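361aa long hypothetical D-aminopeptidase (Pyrococcus horikoshii, PDB 2DRH) is probably an aminopeptidase of the S58 family, removing residues from the N-terminal end of peptide substrates. Local coordinates at residues I84-L89 and N130-E135; G90-P95 and V282-A287; K79-I84 and L102-A107. All blocks are in the same frame, centred on the assembly; numbering follows the deposited sequence.

Contact 1. Residues I84-L89 and N130-E135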
loop_
_atom_site.group_PDB
_atom_site.type_symbol
_atom_site.label_atom_id
_atom_site.label_comp_id
_atom_site.label_asym_id
_atom_site.label_seq_id
_atom_site.Cartn_x
_atom_site.Cartn_y
_atom_site.Cartn_z
ATOM N N ILE A 84 11.533 -2.443 1.478
ATOM C CA ILE A 84 11.065 -1.089 1.758
ATOM C C ILE A 84 11.770 -0.012 0.925
ATOM O O ILE A 84 11.122 0.897 0.407
ATOM C CB ILE A 84 11.167 -0.763 3.273
ATOM C CG1 ILE A 84 9.970 -1.374 4.021
ATOM C CG2 ILE A 84 11.171 0.731 3.496
ATOM C CD1 ILE A 84 9.768 -2.873 3.777
ATOM N N GLN A 85 13.084 -0.104 0.784
ATOM C CA GLN A 85 13.791 0.901 -0.001
ATOM C C GLN A 85 13.577 0.651 -1.489
ATOM O O GLN A 85 13.577 1.585 -2.280
ATOM C CB GLN A 85 15.294 0.912 0.324
ATOM C CG GLN A 85 16.051 2.091 -0.325
ATOM C CD GLN A 85 17.420 2.329 0.285
ATOM O OE1 GLN A 85 17.557 2.435 1.509
ATOM N NE2 GLN A 85 18.447 2.423 -0.567
ATOM N N LEU A 86 13.396 -0.608 -1.872
ATOM C CA LEU A 86 13.166 -0.917 -3.275
ATOM C C LEU A 86 11.924 -0.135 -3.718
ATOM O O LEU A 86 11.925 0.544 -4.768
ATOM C CB LEU A 86 12.957 -2.429 -3.461
ATOM C CG LEU A 86 12.957 -2.953 -4.905
ATOM C CD1 LEU A 86 13.275 -4.434 -4.917
ATOM C CD2 LEU A 86 11.608 -2.684 -5.567
ATOM N N TRP A 87 10.877 -0.205 -2.896
ATOM C CA TRP A 87 9.632 0.494 -3.187
ATOM C C TRP A 87 9.748 2.014 -3.125
ATOM O O TRP A 87 9.174 2.722 -3.961
ATOM C CB TRP A 87 8.518 0.051 -2.232
ATOM C CG TRP A 87 7.941 -1.301 -2.547
ATOM C CD1 TRP A 87 7.621 -1.788 -3.782
ATOM C CD2 TRP A 87 7.536 -2.305 -1.603
ATOM N NE1 TRP A 87 7.041 -3.031 -3.668
ATOM C CE2 TRP A 87 6.977 -3.371 -2.341
ATOM C CE3 TRP A 87 7.591 -2.405 -0.206
ATOM C CZ2 TRP A 87 6.473 -4.526 -1.729
ATOM C CZ3 TRP A 87 7.089 -3.557 0.403
ATOM C CH2 TRP A 87 6.540 -4.596 -0.358
ATOM N N GLU A 88 10.480 2.514 -2.134
ATOM C CA GLU A 88 10.634 3.953 -1.957
ATOM C C GLU A 88 11.454 4.623 -3.063
ATOM O O GLU A 88 11.048 5.658 -3.601
ATOM C CB GLU A 88 11.288 4.251 -0.605
ATOM C CG GLU A 88 11.322 5.743 -0.255
ATOM C CD GLU A 88 9.958 6.285 0.150
ATOM O OE1 GLU A 88 9.384 5.755 1.131
ATOM O OE2 GLU A 88 9.464 7.243 -0.498
ATOM N N LEU A 89 12.601 4.034 -3.395
ATOM C CA LEU A 89 13.486 4.601 -4.415
ATOM C C LEU A 89 13.287 4.009 -5.797
ATOM O O LEU A 89 13.742 4.580 -6.786
ATOM C CB LEU A 89 14.950 4.416 -4.009
ATOM C CG LEU A 89 15.429 5.081 -2.721
ATOM C CD1 LEU A 89 16.892 4.739 -2.494
ATOM C CD2 LEU A 89 15.260 6.588 -2.819
ATOM N N ASN A 130 21.402 -1.020 0.759
ATOM C CA ASN A 130 20.193 -1.801 0.974
ATOM C C ASN A 130 20.289 -3.233 0.441
ATOM O O ASN A 130 19.886 -3.520 -0.685
ATOM C CB ASN A 130 19.014 -1.070 0.327
ATOM C CG ASN A 130 17.684 -1.739 0.610
ATOM O OD1 ASN A 130 17.370 -2.080 1.756
ATOM N ND2 ASN A 130 16.888 -1.924 -0.433
ATOM N N PRO A 131 20.833 -4.154 1.250
ATOM C CA PRO A 131 20.955 -5.544 0.810
ATOM C C PRO A 131 19.592 -6.175 0.563
ATOM O O PRO A 131 18.663 -5.999 1.354
ATOM C CB PRO A 131 21.712 -6.205 1.960
ATOM C CG PRO A 131 21.315 -5.387 3.147
ATOM C CD PRO A 131 21.382 -3.989 2.607
ATOM N N LEU A 132 19.480 -6.906 -0.540
ATOM C CA LEU A 132 18.229 -7.556 -0.905
ATOM C C LEU A 132 18.346 -9.063 -0.745
ATOM O O LEU A 132 19.092 -9.725 -1.472
ATOM C CB LEU A 132 17.867 -7.201 -2.344
ATOM C CG LEU A 132 16.566 -7.726 -2.950
ATOM C CD1 LEU A 132 15.356 -7.327 -2.098
ATOM C CD2 LEU A 132 16.446 -7.141 -4.357
ATOM N N VAL A 133 17.589 -9.592 0.213
ATOM C CA VAL A 133 17.591 -11.010 0.533
ATOM C C VAL A 133 16.170 -11.528 0.701
ATOM O O VAL A 133 15.360 -10.915 1.403
ATOM C CB VAL A 133 18.347 -11.258 1.855
ATOM C CG1 VAL A 133 18.429 -12.750 2.149
ATOM C CG2 VAL A 133 19.736 -10.637 1.786
ATOM N N LEU A 134 15.870 -12.653 0.059
ATOM C CA LEU A 134 14.552 -13.277 0.154
ATOM C C LEU A 134 14.720 -14.753 0.514
ATOM O O LEU A 134 15.820 -15.299 0.416
ATOM C CB LEU A 134 13.776 -13.111 -1.153
ATOM C CG LEU A 134 13.357 -11.659 -1.415
ATOM C CD1 LEU A 134 14.381 -10.996 -2.328
ATOM C CD2 LEU A 134 11.975 -11.615 -2.049
ATOM N N GLU A 135 13.638 -15.408 0.921
ATOM C CA GLU A 135 13.779 -16.786 1.348
ATOM C C GLU A 135 12.558 -17.678 1.319
ATOM O O GLU A 135 11.436 -17.234 1.087
ATOM C CB GLU A 135 14.315 -16.795 2.776
ATOM C CG GLU A 135 13.523 -15.895 3.734
ATOM C CD GLU A 135 12.041 -16.250 3.821
ATOM O OE1 GLU A 135 11.713 -17.427 4.073
ATOM O OE2 GLU A 135 11.202 -15.345 3.640
HETATM O O HOH W 1 14.916 -1.696 2.580
#
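The flat groups here are the terminal amides of Q85 and N130, stacked with their planes 21° apart and their chains sliding past each other in opposite directions. Each amide therefore has the other's methylene against one face: N130 ND2 sits 3.3 Å from Q85 CB, while Q85 NE2 lies 3.6 Å from N130 CB. Q85 reaches across because its CG is anti to the backbone N (chi1 -172°) and the chain runs on extended. At the edge of its amide, N130 ND2 donates to the carbonyl of G82, just ahead of the helix, while OD1 accepts over 2.6 Å from a water tilted out of the amide plane on the Q85 side. That same water accepts from the backbone, 3.0 Å from Q85 N, so it bridges the helix to the loop. These bonds orient the N130 amide, K79 NZ of the second subunit holds Q85 OE1, and the two amides are joined only by stacking. Farther along, leucine meets leucine, L86 CD1 lying 4.2 Å from L132 CD2. The contact seats the short helix 83-89 against the loop at N130 and, through L132, the strand it leads into, 132-136, outermost in its four-stranded sheet within this chain. L86 also reaches V282 of strand 278-285 and I92 of strand 91-92, while the far face of strand 132-136, through V133, is packed by helix 104-118.

Contact 2. Residues G90-P95 and V282-A287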
loop_
_atom_site.group_PDB
_atom_site.type_symbol
_atom_site.label_atom_id
_atom_site.label_comp_id
_atom_site.label_asym_id
_atom_site.label_seq_id
_atom_site.Cartn_x
_atom_site.Cartn_y
_atom_site.Cartn_z
ATOM N N GLY A 90 12.613 2.865 -5.859
ATOM C CA GLY A 90 12.363 2.207 -7.127
ATOM C C GLY A 90 13.586 1.534 -7.714
ATOM O O GLY A 90 13.638 1.274 -8.919
ATOM N N THR A 91 14.571 1.224 -6.881
ATOM C CA THR A 91 15.791 0.612 -7.401
ATOM C C THR A 91 16.348 -0.567 -6.616
ATOM O O THR A 91 15.953 -0.815 -5.472
ATOM C CB THR A 91 16.903 1.663 -7.498
ATOM O OG1 THR A 91 17.048 2.307 -6.226
ATOM C CG2 THR A 91 16.562 2.721 -8.559
ATOM N N ILE A 92 17.258 -1.295 -7.264
ATOM C CA ILE A 92 17.963 -2.431 -6.671
ATOM C C ILE A 92 19.438 -2.069 -6.826
ATOM O O ILE A 92 19.877 -1.715 -7.926
ATOM C CB ILE A 92 17.650 -3.753 -7.407
ATOM C CG1 ILE A 92 16.271 -4.268 -6.973
ATOM C CG2 ILE A 92 18.722 -4.790 -7.105
ATOM C CD1 ILE A 92 15.883 -5.597 -7.584
ATOM N N GLU A 93 20.194 -2.144 -5.731
ATOM C CA GLU A 93 21.601 -1.745 -5.746
ATOM C C GLU A 93 22.561 -2.795 -5.228
ATOM O O GLU A 93 23.691 -2.482 -4.840
ATOM C CB GLU A 93 21.774 -0.467 -4.919
ATOM C CG GLU A 93 21.165 -0.552 -3.523
ATOM C CD GLU A 93 21.339 0.726 -2.718
ATOM O OE1 GLU A 93 21.108 1.828 -3.275
ATOM O OE2 GLU A 93 21.691 0.627 -1.524
ATOM N N THR A 94 22.107 -4.041 -5.226
ATOM C CA THR A 94 22.919 -5.133 -4.742
ATOM C C THR A 94 22.502 -6.388 -5.466
ATOM O O THR A 94 21.424 -6.437 -6.060
ATOM C CB THR A 94 22.673 -5.388 -3.234
ATOM O OG1 THR A 94 21.342 -5.900 -3.054
ATOM C CG2 THR A 94 22.835 -4.090 -2.422
ATOM N N PRO A 95 23.368 -7.411 -5.470
ATOM C CA PRO A 95 22.929 -8.624 -6.153
ATOM C C PRO A 95 21.784 -9.176 -5.296
ATOM O O PRO A 95 21.683 -8.854 -4.107
ATOM C CB PRO A 95 24.176 -9.515 -6.141
ATOM C CG PRO A 95 24.985 -8.999 -5.011
ATOM C CD PRO A 95 24.782 -7.502 -5.076
ATOM N N VAL A 282 9.689 -10.147 -7.351
ATOM C CA VAL A 282 10.537 -8.975 -7.502
ATOM C C VAL A 282 10.880 -8.814 -8.985
ATOM O O VAL A 282 11.412 -9.726 -9.611
ATOM C CB VAL A 282 11.832 -9.114 -6.676
ATOM C CG1 VAL A 282 12.761 -7.951 -6.969
ATOM C CG2 VAL A 282 11.496 -9.148 -5.179
ATOM N N ALA A 283 10.561 -7.653 -9.546
ATOM C CA ALA A 283 10.829 -7.395 -10.954
ATOM C C ALA A 283 11.760 -6.211 -11.151
ATOM O O ALA A 283 11.676 -5.215 -10.431
ATOM C CB ALA A 283 9.526 -7.149 -11.687
ATOM N N PHE A 284 12.653 -6.327 -12.130
ATOM C CA PHE A 284 13.592 -5.255 -12.430
ATOM C C PHE A 284 13.913 -5.214 -13.917
ATOM O O PHE A 284 13.786 -6.220 -14.619
ATOM C CB PHE A 284 14.880 -5.425 -11.615
ATOM C CG PHE A 284 15.726 -6.615 -12.014
ATOM C CD1 PHE A 284 16.612 -6.536 -13.093
ATOM C CD2 PHE A 284 15.661 -7.807 -11.293
ATOM C CE1 PHE A 284 17.422 -7.625 -13.441
ATOM C CE2 PHE A 284 16.462 -8.896 -11.630
ATOM C CZ PHE A 284 17.348 -8.806 -12.708
ATOM N N SER A 285 14.313 -4.042 -14.392
ATOM C CA SER A 285 14.662 -3.863 -15.793
ATOM C C SER A 285 16.136 -3.506 -15.911
ATOM O O SER A 285 16.696 -2.852 -15.040
ATOM C CB SER A 285 13.807 -2.755 -16.415
ATOM O OG SER A 285 14.247 -2.441 -17.729
ATOM N N THR A 286 16.766 -3.950 -16.989
ATOM C CA THR A 286 18.177 -3.668 -17.224
ATOM C C THR A 286 18.295 -2.502 -18.197
ATOM O O THR A 286 19.391 -2.054 -18.510
ATOM C CB THR A 286 18.882 -4.873 -17.863
ATOM O OG1 THR A 286 18.210 -5.216 -19.084
ATOM C CG2 THR A 286 18.858 -6.074 -16.929
ATOM N N ALA A 287 17.153 -2.014 -18.668
ATOM C CA ALA A 287 17.119 -0.924 -19.638
ATOM C C ALA A 287 17.593 0.441 -19.137
ATOM O O ALA A 287 18.183 1.212 -19.904
ATOM C CB ALA A 287 15.717 -0.807 -20.219
#
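I92 meets V282 and F284 through a single methyl group. From CB, which points toward the 282-287 segment, the side chain branches. CG1 lies beside the backbone N (chi1 -78°) and carries the chain onward, whereas CG2 takes the branch anti to that N. The long arm stays extended at chi2, so CD1 is delivered to the far strand: it comes within 4.0 Å of V282 CG1 and 4.2 Å of F284 CB. At the phenylalanine it is the methylene that takes the nearest approach, the two side chains crossing at about a right angle. The F284 side chain also packs on A69, I243 and A245. Around the rest of I92 pack V67 and A69 of strand 65-73, the strand with which both 91-92 and 278-285 pair antiparallel, and L86 of the preceding helix. Beyond F284 the chain turns a corner, where S285 OG accepts from A287 N at 3.1 Å with a 158° angle, forming an ST turn. Between the segments themselves the chemistry is carbon against carbon, with every touching residue buried, which implies that the contact adds apolar packing without directional bonds, while backbone bonds to strand 65-73 set the position of strand 91-92.

Contact 3. Residues K79-I84 and L102-A107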
loop_
_atom_site.group_PDB
_atom_site.type_symbol
_atom_site.label_atom_id
_atom_site.label_comp_id
_atom_site.label_asym_id
_atom_site.label_seq_id
_atom_site.Cartn_x
_atom_site.Cartn_y
_atom_site.Cartn_z
ATOM N N LYS A 79 10.026 -13.385 5.291
ATOM C CA LYS A 79 10.971 -12.499 5.963
ATOM C C LYS A 79 11.984 -11.887 4.979
ATOM O O LYS A 79 13.194 -12.094 5.105
ATOM C CB LYS A 79 11.729 -13.272 7.051
ATOM C CG LYS A 79 10.893 -13.690 8.277
ATOM C CD LYS A 79 9.729 -14.644 7.942
ATOM C CE LYS A 79 9.275 -15.426 9.211
ATOM N NZ LYS A 79 8.040 -16.238 8.980
ATOM N N PRO A 80 11.502 -11.136 3.980
ATOM C CA PRO A 80 12.439 -10.532 3.020
ATOM C C PRO A 80 13.170 -9.322 3.601
ATOM O O PRO A 80 12.650 -8.617 4.464
ATOM C CB PRO A 80 11.536 -10.146 1.851
ATOM C CG PRO A 80 10.250 -9.771 2.560
ATOM C CD PRO A 80 10.102 -10.894 3.584
ATOM N N VAL A 81 14.382 -9.099 3.112
ATOM C CA VAL A 81 15.209 -7.991 3.536
ATOM C C VAL A 81 15.464 -7.108 2.309
ATOM O O VAL A 81 15.885 -7.609 1.260
ATOM C CB VAL A 81 16.562 -8.507 4.070
ATOM C CG1 VAL A 81 17.448 -7.341 4.487
ATOM C CG2 VAL A 81 16.326 -9.463 5.232
ATOM N N GLY A 82 15.185 -5.815 2.437
ATOM C CA GLY A 82 15.424 -4.894 1.338
ATOM C C GLY A 82 14.249 -4.351 0.538
ATOM O O GLY A 82 14.446 -3.457 -0.282
ATOM N N LEU A 83 13.035 -4.847 0.758
ATOM C CA LEU A 83 11.896 -4.353 -0.023
ATOM C C LEU A 83 11.429 -2.919 0.240
ATOM O O LEU A 83 10.959 -2.243 -0.683
ATOM C CB LEU A 83 10.690 -5.285 0.131
ATOM C CG LEU A 83 10.830 -6.725 -0.359
ATOM C CD1 LEU A 83 9.534 -7.466 -0.064
ATOM C CD2 LEU A 83 11.152 -6.745 -1.853
ATOM N N ILE A 84 11.533 -2.443 1.478
ATOM C CA ILE A 84 11.065 -1.089 1.758
ATOM C C ILE A 84 11.770 -0.012 0.925
ATOM O O ILE A 84 11.122 0.897 0.407
ATOM C CB ILE A 84 11.167 -0.763 3.273
ATOM C CG1 ILE A 84 9.970 -1.374 4.021
ATOM C CG2 ILE A 84 11.171 0.731 3.496
ATOM C CD1 ILE A 84 9.768 -2.873 3.777
ATOM N N LEU A 102 15.894 -18.925 8.141
ATOM C CA LEU A 102 16.755 -18.588 9.268
ATOM C C LEU A 102 18.174 -18.158 8.927
ATOM O O LEU A 102 18.930 -17.785 9.820
ATOM C CB LEU A 102 16.786 -19.750 10.262
ATOM C CG LEU A 102 15.702 -19.776 11.352
ATOM C CD1 LEU A 102 14.367 -19.350 10.798
ATOM C CD2 LEU A 102 15.620 -21.174 11.940
ATOM N N SER A 103 18.540 -18.199 7.648
ATOM C CA SER A 103 19.885 -17.776 7.233
ATOM C C SER A 103 19.910 -16.354 6.666
ATOM O O SER A 103 20.958 -15.889 6.204
ATOM C CB SER A 103 20.452 -18.727 6.173
ATOM O OG SER A 103 20.735 -20.013 6.698
ATOM N N ILE A 104 18.780 -15.649 6.700
ATOM C CA ILE A 104 18.750 -14.300 6.140
ATOM C C ILE A 104 19.760 -13.362 6.796
ATOM O O ILE A 104 20.330 -12.490 6.130
ATOM C CB ILE A 104 17.345 -13.652 6.221
ATOM C CG1 ILE A 104 16.898 -13.520 7.676
ATOM C CG2 ILE A 104 16.353 -14.470 5.397
ATOM C CD1 ILE A 104 15.689 -12.617 7.854
ATOM N N GLY A 105 19.983 -13.541 8.094
ATOM C CA GLY A 105 20.939 -12.701 8.785
ATOM C C GLY A 105 22.334 -12.979 8.257
ATOM O O GLY A 105 23.116 -12.057 8.004
ATOM N N THR A 106 22.645 -14.261 8.081
ATOM C CA THR A 106 23.951 -14.659 7.576
ATOM C C THR A 106 24.128 -14.133 6.153
ATOM O O THR A 106 25.199 -13.659 5.784
ATOM C CB THR A 106 24.093 -16.191 7.540
ATOM O OG1 THR A 106 23.757 -16.735 8.823
ATOM C CG2 THR A 106 25.524 -16.580 7.180
ATOM N N ALA A 107 23.063 -14.227 5.362
ATOM C CA ALA A 107 23.080 -13.779 3.976
ATOM C C ALA A 107 23.405 -12.297 3.909
ATOM O O ALA A 107 24.192 -11.862 3.074
ATOM C CB ALA A 107 21.731 -14.060 3.317
#
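I104 pushes its CD1 methyl against K79 and V81, and this one group makes most of the contact. It lies 3.7 Å from K79 O, 4.1 Å from K79 CB and 4.2 Å from V81 CG2, while the isoleucine's other branch, CG2, stands 4.0 Å from the same K79 O. The reach comes from CG1 being placed between the backbone N and the carbonyl carbon (chi1 61°), with CD1 then continuing in an extended line. On the opposing side V81 offers the methyl that lies beside its own backbone N, and the two side chains approach at a slant. I104 lies in the first turn of helix 104-118, which is closed by A107 N bonding to S103 O at 2.8 Å. This helix is the connection of a beta-alpha-beta crossover, joining the parallel neighbours 96-100 and 132-136 and packing on the latter through A107. Strand 132-136 in turn positions the 79-84 segment: V81 shares a backbone hydrogen bond with V133, and E135 OE2 accepts from K79 N. Next comes G82, the N-cap residue of helix 83-89, whose backbone angles (phi 106°, psi -8°) leave no room for a CB beside the carbonyl O of V81. Only the base of K79 meets I104; its long arm leaves for the second subunit, where NZ bonds to S128 OG besides the reciprocal Q85 pairing. V108 of that subunit also packs on I104.

Overall arrangement
Read from the N terminus, the first segments of all three contacts follow almost continuously, 79-84, 84-89 and 90-95, before any loop closes. Contact 3 closes first, at 102-107, then contact 1 at 130-135, and finally contact 2 at 282-287 after a far longer excursion. Each loop thus opens before the previous one shuts, and every pair crosses rather than nests. Contacts 1 and 3 share I84 and helix 83-89, and both reach the second subunit. Contacts 1 and 2 meet where the side chains of E93 and T94 probably accept from the backbone N of N130 and L132. Together they tie helix 104-118, the four-stranded sheet and the larger mixed sheet around the run 79-92, with the short helix 83-89 at its middle.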